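Local coordinates for P22 protein (Trypanosoma brucei, PDB 3JV1) that acts as an accessory factor in mitochondrial RNA editing, specific for the cytochrome oxidase subunit II transcript, and belongs to the trimeric Mam33 family, at residues Ala10-Arg13 with Glu14-Glu18; Lys49-Gly52 with Asp53-Ile56; Glu116-Phe119 with Gln120-Gln123; Glu171-Leu174 with Ser175-Lys179. All coordinates share one frame; numbering follows the deposited sequence.

Contact 1: residues Ala10-Arg13 with Glu14-Glu18; sequences ATLR and ELEDE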
ATOM      1  N   ALA A  10      20.776  -0.804  28.713  1.00 33.01           N
ATOM      2  CA  ALA A  10      20.993   0.037  27.541  1.00 32.75           C
ATOM      3  C   ALA A  10      19.865   1.043  27.315  1.00 32.24           C
ATOM      4  O   ALA A  10      20.125   2.201  26.983  1.00 31.63           O
ATOM      5  CB  ALA A  10      21.174  -0.835  26.303  1.00 32.38           C
ATOM      6  N   THR A  11      18.616   0.613  27.485  1.00 31.94           N
ATOM      7  CA  THR A  11      17.491   1.523  27.285  1.00 32.47           C
ATOM      8  C   THR A  11      17.444   2.592  28.382  1.00 32.13           C
ATOM      9  O   THR A  11      17.144   3.754  28.116  1.00 32.00           O
ATOM     10  CB  THR A  11      16.136   0.756  27.221  1.00 33.67           C
ATOM     11  OG1 THR A  11      16.049  -0.168  28.311  1.00 31.44           O
ATOM     12  CG2 THR A  11      16.024  -0.023  25.905  1.00 33.59           C
ATOM     13  N   LEU A  12      17.745   2.204  29.614  1.00 33.77           N
ATOM     14  CA  LEU A  12      17.744   3.153  30.714  1.00 35.44           C
ATOM     15  C   LEU A  12      18.838   4.194  30.470  1.00 34.10           C
ATOM     16  O   LEU A  12      18.619   5.388  30.642  1.00 35.30           O
ATOM     17  CB  LEU A  12      17.988   2.434  32.043  1.00 37.74           C
ATOM     18  CG  LEU A  12      18.014   3.337  33.278  1.00 41.18           C
ATOM     19  CD1 LEU A  12      16.717   4.132  33.352  1.00 42.86           C
ATOM     20  CD2 LEU A  12      18.209   2.493  34.539  1.00 42.75           C
ATOM     21  N   ARG A  13      20.012   3.731  30.059  1.00 33.83           N
ATOM     22  CA  ARG A  13      21.129   4.624  29.778  1.00 33.59           C
ATOM     23  C   ARG A  13      20.757   5.644  28.696  1.00 32.99           C
ATOM     24  O   ARG A  13      21.044   6.831  28.821  1.00 32.09           O
ATOM     25  CB  ARG A  13      22.343   3.805  29.335  1.00 34.59           C
ATOM     26  CG  ARG A  13      23.488   4.619  28.745  1.00 34.26           C
ATOM     27  CD  ARG A  13      24.670   3.716  28.426  1.00 34.30           C
ATOM     28  NE  ARG A  13      25.634   4.359  27.541  1.00 36.11           N
ATOM     29  CZ  ARG A  13      26.739   3.775  27.089  1.00 37.93           C
ATOM     30  NH1 ARG A  13      27.025   2.530  27.439  1.00 37.43           N
ATOM     31  NH2 ARG A  13      27.553   4.437  26.283  1.00 37.46           N
ATOM     32  N   GLU A  14      20.115   5.178  27.633  1.00 33.74           N
ATOM     33  CA  GLU A  14      19.726   6.068  26.554  1.00 34.67           C
ATOM     34  C   GLU A  14      18.696   7.074  27.040  1.00 35.92           C
ATOM     35  O   GLU A  14      18.796   8.255  26.733  1.00 35.32           O
ATOM     36  CB  GLU A  14      19.190   5.259  25.371  1.00 35.86           C
ATOM     37  CG  GLU A  14      18.688   6.083  24.184  1.00 37.20           C
ATOM     38  CD  GLU A  14      19.704   7.083  23.645  1.00 40.67           C
ATOM     39  OE1 GLU A  14      20.894   7.023  24.034  1.00 39.14           O
ATOM     40  OE2 GLU A  14      19.302   7.932  22.819  1.00 35.09           O
ATOM     41  N   LEU A  15      17.724   6.614  27.822  1.00 37.65           N
ATOM     42  CA  LEU A  15      16.686   7.499  28.347  1.00 40.93           C
ATOM     43  C   LEU A  15      17.328   8.608  29.180  1.00 41.86           C
ATOM     44  O   LEU A  15      16.962   9.779  29.062  1.00 42.96           O
ATOM     45  CB  LEU A  15      15.697   6.720  29.225  1.00 41.20           C
ATOM     46  CG  LEU A  15      14.207   7.091  29.166  1.00 44.28           C
ATOM     47  CD1 LEU A  15      13.529   6.621  30.448  1.00 40.97           C
ATOM     48  CD2 LEU A  15      14.021   8.595  29.003  1.00 43.88           C
ATOM     49  N   GLU A  16      18.283   8.234  30.025  1.00 42.35           N
ATOM     50  CA  GLU A  16      18.966   9.209  30.865  1.00 44.48           C
ATOM     51  C   GLU A  16      19.802  10.161  30.029  1.00 44.06           C
ATOM     52  O   GLU A  16      19.785  11.364  30.269  1.00 44.71           O
ATOM     53  CB  GLU A  16      19.854   8.509  31.897  1.00 46.91           C
ATOM     54  CG  GLU A  16      19.085   7.646  32.881  1.00 51.72           C
ATOM     55  CD  GLU A  16      19.978   6.997  33.925  1.00 55.35           C
ATOM     56  OE1 GLU A  16      20.938   6.285  33.545  1.00 58.45           O
ATOM     57  OE2 GLU A  16      19.719   7.198  35.131  1.00 58.38           O
ATOM     58  N   ASP A  17      20.533   9.633  29.049  1.00 43.74           N
ATOM     59  CA  ASP A  17      21.363  10.486  28.196  1.00 44.48           C
ATOM     60  C   ASP A  17      20.510  11.431  27.353  1.00 44.61           C
ATOM     61  O   ASP A  17      20.758  12.630  27.312  1.00 44.89           O
ATOM     62  CB  ASP A  17      22.247   9.643  27.267  1.00 44.31           C
ATOM     63  CG  ASP A  17      23.292   8.843  28.019  1.00 44.86           C
ATOM     64  OD1 ASP A  17      23.431   9.046  29.244  1.00 44.42           O
ATOM     65  OD2 ASP A  17      23.973   8.011  27.383  1.00 45.04           O
ATOM     66  N   GLU A  18      19.508  10.880  26.681  1.00 45.10           N
ATOM     67  CA  GLU A  18      18.607  11.663  25.839  1.00 46.44           C
ATOM     68  C   GLU A  18      18.096  12.920  26.554  1.00 47.60           C
ATOM     69  O   GLU A  18      18.181  14.024  26.017  1.00 46.19           O
ATOM     70  CB  GLU A  18      17.428  10.790  25.406  1.00 44.45           C
ATOM     71  CG  GLU A  18      16.326  11.518  24.656  1.00 46.63           C
ATOM     72  CD  GLU A  18      16.769  12.112  23.326  1.00 46.69           C
ATOM     73  OE1 GLU A  18      17.892  11.822  22.860  1.00 47.08           O
ATOM     74  OE2 GLU A  18      15.969  12.872  22.735  1.00 49.74           O
TER
HETATM   75  O   HOH W   1      25.598   6.445  25.854  1.00 44.33           O
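The guanidinium of Arg13 and the carboxylate of Asp17, one helical turn apart, do not lie flat against each other: their planes are 64° apart, and the acid approaches the guanidinium at its edge. Arg13 NE stands 4.0 Å from Asp17 OD2, too far for a salt bridge. A water sits in the guanidinium plane and closes the gap, accepting from Arg13 NE at 2.7 Å and donating to Asp17 OD2 at 2.7 Å. The arginine chain is extended from CG to NE, which carries the charged group beyond the carboxylate and leaves CG as its nearest atom to Asp17 OD2, at 3.7 Å. Beneath runs the regular i to i+4 bonding of an alpha-helix, with Asp17 N to Arg13 O at 2.9 Å. Glu16 crosses Leu12 with an extended chain, its CG 3.2 Å from Leu12 O. The other flank of helix 2-18 is buried: Thr11 and Glu14 pack on Ile177 and Leu174 of helix 152-181, and Glu14 OE2 makes a salt bridge with Arg21 and a hydrogen bond with Tyr170 OH. Leu137 of the second subunit packs on Thr11 and Glu14, and His136 of that chain on Arg13.

Contact 2: residues Lys49-Gly52 with Asp53-Ile56; sequences KSHG and DEEI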
ATOM      1  N   LYS A  49     -11.418  21.830  13.144  1.00 33.41           N
ATOM      2  CA  LYS A  49     -11.921  23.151  13.503  1.00 33.24           C
ATOM      3  C   LYS A  49     -13.162  23.391  12.671  1.00 31.83           C
ATOM      4  O   LYS A  49     -13.293  22.844  11.579  1.00 31.62           O
ATOM      5  CB  LYS A  49     -10.898  24.249  13.200  1.00 33.15           C
ATOM      6  CG  LYS A  49     -10.561  24.391  11.725  1.00 35.85           C
ATOM      7  CD  LYS A  49      -9.898  25.732  11.415  1.00 34.78           C
ATOM      8  CE  LYS A  49     -10.907  26.871  11.479  1.00 39.75           C
ATOM      9  NZ  LYS A  49     -10.337  28.166  11.021  1.00 37.50           N
ATOM     10  N   SER A  50     -14.084  24.191  13.188  1.00 31.97           N
ATOM     11  CA  SER A  50     -15.286  24.494  12.431  1.00 30.62           C
ATOM     12  C   SER A  50     -15.064  25.808  11.693  1.00 30.86           C
ATOM     13  O   SER A  50     -14.232  26.627  12.082  1.00 30.23           O
ATOM     14  CB  SER A  50     -16.516  24.593  13.349  1.00 29.12           C
ATOM     15  OG  SER A  50     -16.320  25.513  14.406  1.00 28.32           O
ATOM     16  N   HIS A  51     -15.792  25.978  10.599  1.00 33.76           N
ATOM     17  CA  HIS A  51     -15.716  27.181   9.784  1.00 35.64           C
ATOM     18  C   HIS A  51     -17.167  27.426   9.399  1.00 35.60           C
ATOM     19  O   HIS A  51     -17.581  27.136   8.279  1.00 35.15           O
ATOM     20  CB  HIS A  51     -14.876  26.919   8.533  1.00 35.03           C
ATOM     21  CG  HIS A  51     -14.675  28.129   7.675  1.00 39.05           C
ATOM     22  ND1 HIS A  51     -13.856  29.175   8.041  1.00 39.64           N
ATOM     23  CD2 HIS A  51     -15.188  28.461   6.467  1.00 39.33           C
ATOM     24  CE1 HIS A  51     -13.871  30.095   7.094  1.00 39.62           C
ATOM     25  NE2 HIS A  51     -14.672  29.686   6.129  1.00 39.63           N
ATOM     26  N   GLY A  52     -17.945  27.942  10.343  1.00 36.61           N
ATOM     27  CA  GLY A  52     -19.349  28.155  10.066  1.00 36.14           C
ATOM     28  C   GLY A  52     -19.989  26.783   9.973  1.00 36.69           C
ATOM     29  O   GLY A  52     -19.831  25.965  10.879  1.00 36.16           O
ATOM     30  N   ASP A  53     -20.695  26.512   8.882  1.00 34.98           N
ATOM     31  CA  ASP A  53     -21.332  25.214   8.724  1.00 35.72           C
ATOM     32  C   ASP A  53     -20.356  24.112   8.313  1.00 34.96           C
ATOM     33  O   ASP A  53     -20.695  22.931   8.365  1.00 32.44           O
ATOM     34  CB  ASP A  53     -22.456  25.286   7.692  1.00 39.70           C
ATOM     35  CG  ASP A  53     -23.609  26.152   8.143  1.00 43.77           C
ATOM     36  OD1 ASP A  53     -23.443  27.385   8.192  1.00 46.38           O
ATOM     37  OD2 ASP A  53     -24.683  25.596   8.454  1.00 47.81           O
ATOM     38  N   GLU A  54     -19.151  24.481   7.892  1.00 34.69           N
ATOM     39  CA  GLU A  54     -18.199  23.460   7.482  1.00 33.78           C
ATOM     40  C   GLU A  54     -17.281  23.027   8.607  1.00 32.31           C
ATOM     41  O   GLU A  54     -17.111  23.730   9.600  1.00 32.02           O
ATOM     42  CB  GLU A  54     -17.329  23.940   6.313  1.00 35.06           C
ATOM     43  CG  GLU A  54     -17.606  25.346   5.812  1.00 37.08           C
ATOM     44  CD  GLU A  54     -16.676  25.751   4.682  1.00 35.05           C
ATOM     45  OE1 GLU A  54     -15.447  25.688   4.862  1.00 36.24           O
ATOM     46  OE2 GLU A  54     -17.171  26.138   3.608  1.00 38.60           O
ATOM     47  N   GLU A  55     -16.705  21.846   8.451  1.00 32.71           N
ATOM     48  CA  GLU A  55     -15.744  21.358   9.421  1.00 32.44           C
ATOM     49  C   GLU A  55     -14.479  21.157   8.607  1.00 32.58           C
ATOM     50  O   GLU A  55     -14.540  20.680   7.476  1.00 30.95           O
ATOM     51  CB  GLU A  55     -16.175  20.034  10.044  1.00 33.66           C
ATOM     52  CG  GLU A  55     -15.176  19.556  11.101  1.00 35.86           C
ATOM     53  CD  GLU A  55     -15.564  18.244  11.723  1.00 38.10           C
ATOM     54  OE1 GLU A  55     -15.853  17.298  10.968  1.00 43.20           O
ATOM     55  OE2 GLU A  55     -15.575  18.154  12.967  1.00 41.60           O
ATOM     56  N   ILE A  56     -13.344  21.560   9.161  1.00 32.53           N
ATOM     57  CA  ILE A  56     -12.074  21.418   8.469  1.00 32.67           C
ATOM     58  C   ILE A  56     -11.305  20.350   9.237  1.00 33.21           C
ATOM     59  O   ILE A  56     -11.128  20.466  10.449  1.00 32.20           O
ATOM     60  CB  ILE A  56     -11.273  22.738   8.490  1.00 32.76           C
ATOM     61  CG1 ILE A  56     -12.195  23.932   8.188  1.00 33.41           C
ATOM     62  CG2 ILE A  56     -10.117  22.653   7.496  1.00 33.59           C
ATOM     63  CD1 ILE A  56     -12.908  23.879   6.858  1.00 31.08           C
TER
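Asp53 follows Gly52 through the tight reversal that joins strand 46-51 to strand 54-63, a beta hairpin with a two-residue loop and a type II' turn from His51 to Glu54. Gly52 takes the positive phi of 70° that this turn needs. Glu54 closes the turn: its N reaches His51 O at 3.1 Å from above the carbonyl plane, while His51 N returns a bond to Glu54 O at 2.8 Å. The Glu54 side chain lies beside that of His51, pointing the same way; its CG is in the plane of the imidazole at the ring edge, and OE1 comes obliquely to within 3.2 Å of His51 CD2. Glu55, paired with Ser50 as a non-hydrogen-bonded pair, turns its side chain to the face it shares with Ser50. Ile56 then forms a hydrogen-bonded pair with Lys49, Ile56 N meeting Lys49 O at 2.7 Å almost head-on. Ile56 CB rests 3.7 Å from Lys49 CG, and its CD1 lies 4.0 Å from His51 CB. Arg148 connects the polar ends, forming a salt bridge with Glu54 OE1 and accepting a bond from Lys49 NZ at its carbonyl. The chemistry is thus divided: the backbone sets the register, Lys49 and Ile56 carbons pack side by side on the face that also carries His51 and Glu54, and the Arg148 guanidinium would probably favour the charged form of Glu54.

Contact 3: residues Glu116-Phe119 with Gln120-Gln123; sequences EAQF and QKSQ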
ATOM      1  N   GLU A 116     -10.882  -0.391   4.576  1.00 33.06           N
ATOM      2  CA  GLU A 116     -11.858  -0.627   3.514  1.00 33.95           C
ATOM      3  C   GLU A 116     -12.266   0.688   2.843  1.00 34.69           C
ATOM      4  O   GLU A 116     -12.387   0.753   1.621  1.00 34.92           O
ATOM      5  CB  GLU A 116     -13.097  -1.335   4.066  1.00 34.82           C
ATOM      6  CG  GLU A 116     -14.157  -1.591   3.007  1.00 41.04           C
ATOM      7  CD  GLU A 116     -13.600  -2.319   1.785  1.00 43.29           C
ATOM      8  OE1 GLU A 116     -14.193  -2.188   0.695  1.00 41.99           O
ATOM      9  OE2 GLU A 116     -12.574  -3.028   1.919  1.00 41.92           O
ATOM     10  N   ALA A 117     -12.477   1.733   3.639  1.00 33.20           N
ATOM     11  CA  ALA A 117     -12.850   3.033   3.087  1.00 33.43           C
ATOM     12  C   ALA A 117     -11.721   3.569   2.214  1.00 33.72           C
ATOM     13  O   ALA A 117     -11.970   4.148   1.162  1.00 33.32           O
ATOM     14  CB  ALA A 117     -13.157   4.021   4.205  1.00 33.67           C
ATOM     15  N   GLN A 118     -10.478   3.383   2.652  1.00 34.45           N
ATOM     16  CA  GLN A 118      -9.339   3.845   1.871  1.00 35.72           C
ATOM     17  C   GLN A 118      -9.297   3.175   0.509  1.00 36.21           C
ATOM     18  O   GLN A 118      -9.030   3.824  -0.499  1.00 32.93           O
ATOM     19  CB  GLN A 118      -8.017   3.543   2.570  1.00 39.80           C
ATOM     20  CG  GLN A 118      -7.506   4.629   3.484  1.00 47.77           C
ATOM     21  CD  GLN A 118      -8.233   4.658   4.792  1.00 51.18           C
ATOM     22  OE1 GLN A 118      -9.327   5.213   4.897  1.00 55.88           O
ATOM     23  NE2 GLN A 118      -7.638   4.041   5.807  1.00 52.28           N
ATOM     24  N   PHE A 119      -9.537   1.870   0.475  1.00 33.62           N
ATOM     25  CA  PHE A 119      -9.497   1.167  -0.791  1.00 36.05           C
ATOM     26  C   PHE A 119     -10.570   1.660  -1.758  1.00 36.29           C
ATOM     27  O   PHE A 119     -10.310   1.843  -2.945  1.00 34.26           O
ATOM     28  CB  PHE A 119      -9.658  -0.334  -0.589  1.00 37.91           C
ATOM     29  CG  PHE A 119      -9.707  -1.090  -1.871  1.00 41.27           C
ATOM     30  CD1 PHE A 119      -8.568  -1.209  -2.660  1.00 41.88           C
ATOM     31  CD2 PHE A 119     -10.905  -1.621  -2.332  1.00 43.57           C
ATOM     32  CE1 PHE A 119      -8.619  -1.843  -3.896  1.00 44.24           C
ATOM     33  CE2 PHE A 119     -10.971  -2.256  -3.567  1.00 44.45           C
ATOM     34  CZ  PHE A 119      -9.821  -2.367  -4.354  1.00 46.31           C
ATOM     35  N   GLN A 120     -11.779   1.874  -1.250  1.00 36.84           N
ATOM     36  CA  GLN A 120     -12.868   2.345  -2.093  1.00 37.69           C
ATOM     37  C   GLN A 120     -12.556   3.713  -2.686  1.00 36.81           C
ATOM     38  O   GLN A 120     -12.804   3.963  -3.864  1.00 37.70           O
ATOM     39  CB  GLN A 120     -14.165   2.391  -1.290  1.00 38.59           C
ATOM     40  CG  GLN A 120     -14.766   1.015  -1.033  1.00 41.29           C
ATOM     41  CD  GLN A 120     -15.933   1.062  -0.076  1.00 42.89           C
ATOM     42  OE1 GLN A 120     -16.699   2.026  -0.066  1.00 43.41           O
ATOM     43  NE2 GLN A 120     -16.090   0.010   0.727  1.00 41.98           N
ATOM     44  N   LYS A 121     -12.004   4.600  -1.872  1.00 36.41           N
ATOM     45  CA  LYS A 121     -11.655   5.929  -2.351  1.00 37.54           C
ATOM     46  C   LYS A 121     -10.469   5.912  -3.319  1.00 36.53           C
ATOM     47  O   LYS A 121     -10.322   6.822  -4.132  1.00 37.50           O
ATOM     48  CB  LYS A 121     -11.375   6.855  -1.160  1.00 36.40           C
ATOM     49  CG  LYS A 121     -12.646   7.182  -0.376  1.00 39.19           C
ATOM     50  CD  LYS A 121     -12.397   8.043   0.852  1.00 39.66           C
ATOM     51  CE  LYS A 121     -11.803   7.244   2.010  1.00 39.61           C
ATOM     52  NZ  LYS A 121     -11.811   8.053   3.259  1.00 36.67           N
ATOM     53  N   SER A 122      -9.636   4.877  -3.251  1.00 34.96           N
ATOM     54  CA  SER A 122      -8.478   4.790  -4.140  1.00 35.69           C
ATOM     55  C   SER A 122      -8.898   4.532  -5.590  1.00 35.74           C
ATOM     56  O   SER A 122      -8.103   4.690  -6.516  1.00 36.70           O
ATOM     57  CB  SER A 122      -7.527   3.675  -3.683  1.00 34.74           C
ATOM     58  OG  SER A 122      -7.990   2.404  -4.111  1.00 32.60           O
ATOM     59  N   GLN A 123     -10.152   4.139  -5.782  1.00 35.55           N
ATOM     60  CA  GLN A 123     -10.675   3.863  -7.117  1.00 36.48           C
ATOM     61  C   GLN A 123     -11.396   5.066  -7.710  1.00 34.87           C
ATOM     62  O   GLN A 123     -11.839   5.026  -8.852  1.00 35.34           O
ATOM     63  CB  GLN A 123     -11.641   2.679  -7.069  1.00 38.07           C
ATOM     64  CG  GLN A 123     -10.999   1.384  -6.598  1.00 43.92           C
ATOM     65  CD  GLN A 123     -11.955   0.217  -6.651  1.00 47.71           C
ATOM     66  OE1 GLN A 123     -12.966   0.194  -5.949  1.00 49.55           O
ATOM     67  NE2 GLN A 123     -11.645  -0.761  -7.494  1.00 50.27           N
TER
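Ser122 and Phe119 form a compact part of this contact. Ser122 OG donates to Phe119 O at 2.7 Å; a chi1 of 80° turns the hydroxyl back toward that carbonyl. Ser122 N makes two weak bonds, to Gln118 O and to Phe119 O, and the hydroxyl adds the short one. Lys121 packs closely too: its CE is 3.2 Å from Ala117 O, and the bend at chi3 brings its ammonium back toward the backbone carbonyls of Asp112 and Leu109, which precede this helix. Glu116 and Gln120 are held as firmly. Besides the backbone bond, their side chains are joined by one hydrogen bond: Gln120 NE2 points at Glu116 OE1, 2.9 Å away, with an N-H...O angle of 177°; the acceptor lies in the amide plane and uses its anti lone pair. By contrast, the Gln123 amide crosses the Phe119 ring at a distance, with OE1 4.0 Å from Phe119 CE2 and the two planes 34° apart. That looseness is confined to the amide and the ring, for Gln123 packs on His44 of the third subunit and makes backbone hydrogen bonds to that chain. Glu116 OE2 is taken by the backbone N of Ala115 in the third subunit. The intrahelical amide bond thus fixes the carboxylate's rotation from one oxygen while the trimer interface holds the other, and the two donors would probably favour its charged form.

Contact 4: residues Glu171-Leu174 with Ser175-Lys179; sequences EEWL and SSINK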
ATOM      1  N   GLU A 171      11.028   8.929  23.879  1.00 32.57           N
ATOM      2  CA  GLU A 171      11.314   8.679  25.286  1.00 34.26           C
ATOM      3  C   GLU A 171      10.353   7.651  25.869  1.00 32.60           C
ATOM      4  O   GLU A 171      10.729   6.859  26.724  1.00 32.72           O
ATOM      5  CB  GLU A 171      11.224   9.974  26.093  1.00 34.75           C
ATOM      6  CG  GLU A 171      12.178  11.047  25.618  1.00 40.36           C
ATOM      7  CD  GLU A 171      12.155  12.281  26.497  1.00 43.42           C
ATOM      8  OE1 GLU A 171      12.591  13.354  26.023  1.00 44.09           O
ATOM      9  OE2 GLU A 171      11.716  12.173  27.663  1.00 43.87           O
ATOM     10  N   GLU A 172       9.108   7.676  25.414  1.00 30.83           N
ATOM     11  CA  GLU A 172       8.113   6.733  25.900  1.00 33.28           C
ATOM     12  C   GLU A 172       8.482   5.351  25.347  1.00 31.79           C
ATOM     13  O   GLU A 172       8.277   4.327  26.001  1.00 31.97           O
ATOM     14  CB  GLU A 172       6.727   7.176  25.431  1.00 35.36           C
ATOM     15  CG  GLU A 172       5.564   6.512  26.139  1.00 41.15           C
ATOM     16  CD  GLU A 172       5.166   5.209  25.498  1.00 45.21           C
ATOM     17  OE1 GLU A 172       5.246   5.130  24.253  1.00 47.32           O
ATOM     18  OE2 GLU A 172       4.762   4.277  26.233  1.00 46.52           O
ATOM     19  N   TRP A 173       9.050   5.347  24.143  1.00 30.92           N
ATOM     20  CA  TRP A 173       9.501   4.128  23.471  1.00 28.88           C
ATOM     21  C   TRP A 173      10.590   3.474  24.332  1.00 28.21           C
ATOM     22  O   TRP A 173      10.501   2.301  24.675  1.00 28.76           O
ATOM     23  CB  TRP A 173      10.054   4.503  22.094  1.00 28.71           C
ATOM     24  CG  TRP A 173      10.618   3.375  21.271  1.00 29.79           C
ATOM     25  CD1 TRP A 173       9.926   2.507  20.481  1.00 28.33           C
ATOM     26  CD2 TRP A 173      12.005   3.066  21.089  1.00 28.58           C
ATOM     27  NE1 TRP A 173      10.793   1.685  19.806  1.00 29.31           N
ATOM     28  CE2 TRP A 173      12.078   2.006  20.162  1.00 29.20           C
ATOM     29  CE3 TRP A 173      13.195   3.585  21.620  1.00 30.31           C
ATOM     30  CZ2 TRP A 173      13.297   1.452  19.749  1.00 30.82           C
ATOM     31  CZ3 TRP A 173      14.408   3.034  21.211  1.00 31.01           C
ATOM     32  CH2 TRP A 173      14.448   1.978  20.282  1.00 30.17           C
ATOM     33  N   LEU A 174      11.604   4.249  24.700  1.00 28.33           N
ATOM     34  CA  LEU A 174      12.703   3.749  25.535  1.00 31.07           C
ATOM     35  C   LEU A 174      12.192   3.182  26.857  1.00 29.89           C
ATOM     36  O   LEU A 174      12.568   2.083  27.263  1.00 30.31           O
ATOM     37  CB  LEU A 174      13.698   4.871  25.836  1.00 26.67           C
ATOM     38  CG  LEU A 174      14.518   5.434  24.674  1.00 32.46           C
ATOM     39  CD1 LEU A 174      15.243   6.705  25.107  1.00 29.82           C
ATOM     40  CD2 LEU A 174      15.508   4.380  24.208  1.00 32.58           C
ATOM     41  N   SER A 175      11.334   3.949  27.521  1.00 31.92           N
ATOM     42  CA  SER A 175      10.766   3.560  28.805  1.00 32.41           C
ATOM     43  C   SER A 175       9.913   2.300  28.747  1.00 32.12           C
ATOM     44  O   SER A 175      10.023   1.428  29.611  1.00 31.77           O
ATOM     45  CB  SER A 175       9.921   4.696  29.365  1.00 32.42           C
ATOM     46  OG  SER A 175       9.306   4.301  30.578  1.00 36.89           O
ATOM     47  N   SER A 176       9.052   2.200  27.743  1.00 31.76           N
ATOM     48  CA  SER A 176       8.201   1.023  27.642  1.00 33.84           C
ATOM     49  C   SER A 176       9.004  -0.235  27.302  1.00 33.65           C
ATOM     50  O   SER A 176       8.673  -1.326  27.774  1.00 33.22           O
ATOM     51  CB  SER A 176       7.062   1.254  26.628  1.00 34.70           C
ATOM     52  OG  SER A 176       7.547   1.682  25.373  1.00 39.83           O
ATOM     53  N   ILE A 177      10.062  -0.099  26.504  1.00 31.18           N
ATOM     54  CA  ILE A 177      10.869  -1.269  26.171  1.00 31.71           C
ATOM     55  C   ILE A 177      11.646  -1.701  27.408  1.00 32.35           C
ATOM     56  O   ILE A 177      11.814  -2.888  27.659  1.00 30.74           O
ATOM     57  CB  ILE A 177      11.849  -0.996  25.000  1.00 30.86           C
ATOM     58  CG1 ILE A 177      11.063  -0.801  23.702  1.00 28.17           C
ATOM     59  CG2 ILE A 177      12.805  -2.177  24.826  1.00 32.21           C
ATOM     60  CD1 ILE A 177      11.913  -0.363  22.533  1.00 27.94           C
ATOM     61  N   ASN A 178      12.107  -0.721  28.181  1.00 34.10           N
ATOM     62  CA  ASN A 178      12.839  -0.984  29.415  1.00 34.56           C
ATOM     63  C   ASN A 178      11.956  -1.780  30.384  1.00 34.83           C
ATOM     64  O   ASN A 178      12.378  -2.790  30.941  1.00 34.63           O
ATOM     65  CB  ASN A 178      13.245   0.336  30.066  1.00 36.17           C
ATOM     66  CG  ASN A 178      13.933   0.137  31.399  1.00 40.14           C
ATOM     67  OD1 ASN A 178      15.125  -0.181  31.459  1.00 40.39           O
ATOM     68  ND2 ASN A 178      13.179   0.307  32.478  1.00 37.48           N
ATOM     69  N   LYS A 179      10.727  -1.318  30.582  1.00 35.97           N
ATOM     70  CA  LYS A 179       9.798  -2.000  31.477  1.00 39.06           C
ATOM     71  C   LYS A 179       9.493  -3.399  30.966  1.00 39.07           C
ATOM     72  O   LYS A 179       9.445  -4.351  31.746  1.00 40.41           O
ATOM     73  CB  LYS A 179       8.489  -1.215  31.596  1.00 39.78           C
ATOM     74  CG  LYS A 179       8.637   0.189  32.164  1.00 44.45           C
ATOM     75  CD  LYS A 179       7.289   0.891  32.224  1.00 47.00           C
ATOM     76  CE  LYS A 179       7.437   2.369  32.554  1.00 50.39           C
ATOM     77  NZ  LYS A 179       8.058   2.598  33.889  1.00 50.67           N
TER
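Ser176 OG lies between two carbonyls of the preceding turn, 2.8 Å from Glu172 O and 3.1 Å from Trp173 O, and its one proton could serve either. With chi1 at 53° the hydroxyl is folded back over the helix, and Ser176 N also bonds Glu172 O, at 2.9 Å. Further along, Ile177 N to Trp173 O and Asn178 N to Leu174 O continue the alpha-helical pattern. Beyond the serine, Glu172 OE2 approaches Ser176 CB at 3.8 Å, but its polar partner is His105 of the second subunit. The packing is dominated by Trp173 and Ile177. Ile177 CD1 sits over one face of the indole, 3.6 Å from the centroid of the five-membered ring and 21° off its normal, a CH-pi contact; the nearest ring atom is Trp173 CE2, at 3.4 Å. Trp173 extends away from its backbone N, chi1 178°, laying the ring beside the next turn where the isoleucine methyl can cover it. Trp173 NE1 donates to Val101 O of the second subunit, and Phe103 of that chain packs on Ser176 and Ile177. Polar hydrogens are thus spent on backbone carbonyls within the helix and across the interface, while the indole face is given over to an apolar contact.

How the contacts relate
Of the four contacts, two lie wholly within helices, contact 3 runs from a helix into the loop after it, and contact 2 is a beta hairpin. Contacts 1 and 4 are partly buried and belong together: helices 2-18 and 152-181 pack side by side, with Leu15 against Leu174, and both meet the second subunit. Their chemistry still differs, a water bridge between an exposed arginine and an aspartate in contact 1, an aromatic and aliphatic pair at the subunit boundary in contact 4. Contacts 2 and 3 lie at the surface, about 13 Å apart at their nearest atoms. Contact 2 draws its outside partners from its own chain, whereas contact 3 meets both other subunits of the trimer.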